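Local coordinates for endo-1,3-beta-glucanase (Streptomyces sioyaensis, PDB 3DGT), which hydrolyses internal bonds of 1,3-beta-glucans, the chain here being the family 16 catalytic domain of a longer protein, at residues N177-P182 / V213-V218. Sequence-based numbering, arbitrary orientation.
Unlike the reference sequence in segment 177-182: S178 (reference Leu).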
loop_
_atom_site.group_PDB
_atom_site.type_symbol
_atom_site.label_atom_id
_atom_site.label_comp_id
_atom_site.label_asym_id
_atom_site.label_seq_id
_atom_site.Cartn_x
_atom_site.Cartn_y
_atom_site.Cartn_z
ATOM N N ASN A 177 -13.747 -1.527 0.338
ATOM C CA ASN A 177 -14.470 -1.615 1.597
ATOM C C ASN A 177 -13.541 -1.171 2.715
ATOM O O ASN A 177 -12.328 -1.087 2.524
ATOM C CB ASN A 177 -14.908 -3.068 1.823
ATOM C CG ASN A 177 -15.961 -3.235 2.918
ATOM O OD1 ASN A 177 -16.147 -4.349 3.427
ATOM N ND2 ASN A 177 -16.652 -2.166 3.274
ATOM N N SER A 178 -14.105 -0.886 3.879
ATOM C CA SER A 178 -13.324 -0.615 5.069
ATOM C C SER A 178 -13.872 -1.469 6.201
ATOM O O SER A 178 -15.039 -1.881 6.180
ATOM C CB SER A 178 -13.393 0.867 5.438
ATOM O OG SER A 178 -14.746 1.267 5.612
ATOM N N THR A 179 -13.017 -1.747 7.181
ATOM C CA THR A 179 -13.431 -2.458 8.388
ATOM C C THR A 179 -12.460 -2.136 9.516
ATOM O O THR A 179 -11.297 -1.805 9.261
ATOM C CB THR A 179 -13.501 -3.988 8.119
ATOM O OG1 THR A 179 -14.287 -4.629 9.136
ATOM C CG2 THR A 179 -12.119 -4.616 8.068
ATOM N N ALA A 180 -12.930 -2.223 10.757
ATOM C CA ALA A 180 -12.070 -2.031 11.918
ATOM C C ALA A 180 -11.040 -3.156 12.010
ATOM O O ALA A 180 -11.305 -4.291 11.591
ATOM C CB ALA A 180 -12.909 -1.982 13.191
ATOM N N CYS A 181 -9.863 -2.863 12.555
ATOM C CA CYS A 181 -8.920 -3.947 12.799
ATOM C C CYS A 181 -9.485 -4.862 13.879
ATOM O O CYS A 181 -10.019 -4.386 14.883
ATOM C CB CYS A 181 -7.555 -3.418 13.205
ATOM S SG CYS A 181 -6.596 -2.809 11.811
ATOM N N PRO A 182 -9.417 -6.178 13.652
ATOM C CA PRO A 182 -9.812 -7.109 14.703
ATOM C C PRO A 182 -8.985 -6.980 15.988
ATOM O O PRO A 182 -7.770 -6.737 15.936
ATOM C CB PRO A 182 -9.580 -8.479 14.056
ATOM C CG PRO A 182 -9.670 -8.226 12.590
ATOM C CD PRO A 182 -9.045 -6.880 12.411
ATOM N N VAL A 213 -8.999 -12.185 8.091
ATOM C CA VAL A 213 -10.453 -12.051 7.919
ATOM C C VAL A 213 -10.765 -11.270 6.645
ATOM O O VAL A 213 -10.386 -10.113 6.509
ATOM C CB VAL A 213 -11.115 -11.376 9.137
ATOM C CG1 VAL A 213 -12.639 -11.504 9.031
ATOM C CG2 VAL A 213 -10.637 -12.027 10.443
ATOM N N THR A 214 -11.470 -11.908 5.714
ATOM C CA THR A 214 -11.741 -11.295 4.417
ATOM C C THR A 214 -12.852 -10.255 4.500
ATOM O O THR A 214 -13.946 -10.547 5.004
ATOM C CB THR A 214 -12.067 -12.372 3.368
ATOM O OG1 THR A 214 -10.926 -13.236 3.224
ATOM C CG2 THR A 214 -12.402 -11.731 2.014
ATOM N N TYR A 215 -12.570 -9.044 4.013
ATOM C CA TYR A 215 -13.574 -7.967 4.036
ATOM C C TYR A 215 -13.959 -7.390 2.684
ATOM O O TYR A 215 -15.011 -6.762 2.569
ATOM C CB TYR A 215 -13.240 -6.857 5.052
ATOM C CG TYR A 215 -11.953 -6.078 4.842
ATOM C CD1 TYR A 215 -10.716 -6.626 5.162
ATOM C CD2 TYR A 215 -11.988 -4.753 4.395
ATOM C CE1 TYR A 215 -9.549 -5.896 4.988
ATOM C CE2 TYR A 215 -10.830 -4.019 4.233
ATOM C CZ TYR A 215 -9.612 -4.596 4.533
ATOM O OH TYR A 215 -8.438 -3.874 4.378
ATOM N N GLN A 216 -13.134 -7.620 1.666
ATOM C CA GLN A 216 -13.464 -7.218 0.306
ATOM C C GLN A 216 -13.043 -8.291 -0.675
ATOM O O GLN A 216 -11.919 -8.790 -0.616
ATOM C CB GLN A 216 -12.801 -5.882 -0.056
ATOM C CG GLN A 216 -13.041 -5.442 -1.518
ATOM C CD GLN A 216 -14.492 -5.054 -1.792
ATOM O OE1 GLN A 216 -15.081 -4.265 -1.052
ATOM N NE2 GLN A 216 -15.074 -5.608 -2.857
ATOM N N THR A 217 -13.966 -8.648 -1.561
ATOM C CA THR A 217 -13.664 -9.540 -2.669
ATOM C C THR A 217 -14.053 -8.848 -3.970
ATOM O O THR A 217 -15.081 -8.162 -4.049
ATOM C CB THR A 217 -14.400 -10.888 -2.549
ATOM O OG1 THR A 217 -14.240 -11.417 -1.226
ATOM C CG2 THR A 217 -13.840 -11.908 -3.546
ATOM N N VAL A 218 -13.206 -9.026 -4.975
ATOM C CA VAL A 218 -13.454 -8.502 -6.315
ATOM C C VAL A 218 -13.390 -9.702 -7.248
ATOM O O VAL A 218 -12.496 -10.531 -7.131
ATOM C CB VAL A 218 -12.396 -7.435 -6.715
ATOM C CG1 VAL A 218 -12.721 -6.817 -8.076
ATOM C CG2 VAL A 218 -12.300 -6.338 -5.648
#
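N177 and Q216 mark the closest pairing of the two backbones, their CA atoms 5.8 Å apart. Strand 177-179 and strand 213-218 run antiparallel, with 174° between their directions and 6.6 Å between their axes at closest approach. Each has its own backbone partner: N177 and T179 bond to strand 155-160, while Y215, Q216 and V218 bond to strand 205-210. Y215 and Q216 both face F208, which makes a classic beta bulge.

Y215 has the largest share of the contact. With CG between the backbone N and the carbonyl carbon (chi1 62°), the ring leaves the backbone on the side where T179 lies. The methyl CG2 of T179 sits over one ring face, 3.7 Å from the ring centroid and 18° off the normal. This is a CH-pi contact. The methyl is shifted toward the CG side of the ring, and Y215 CG is its nearest ring atom at 3.5 Å. N177 O lies at the ring edge, in its plane, near CE2. The hydroxyl Y215 OH is hydrogen-bonded to T155 OG1, so the ring is held at its far end too. An alanine at Y215 would probably leave the T179 methyl without its aromatic face and T155 OG1 without this hydroxyl partner.

Q216, the second residue of the bulge, meets N177. Its chain is bent at chi2, and OE1 lies 3.1 Å from N177 CB. Q216 NE2 makes a weak hydrogen bond back to T217 O. At the other end P182 CG meets V213 CG2 in a looser apolar contact at 4.5 Å. The neighbouring C181 is tied to C186 by a disulfide.

This is surface packing away from the magnesium site. It joins two edges of the curved beta-sandwich, the jelly-roll fold of glycoside hydrolase family 16.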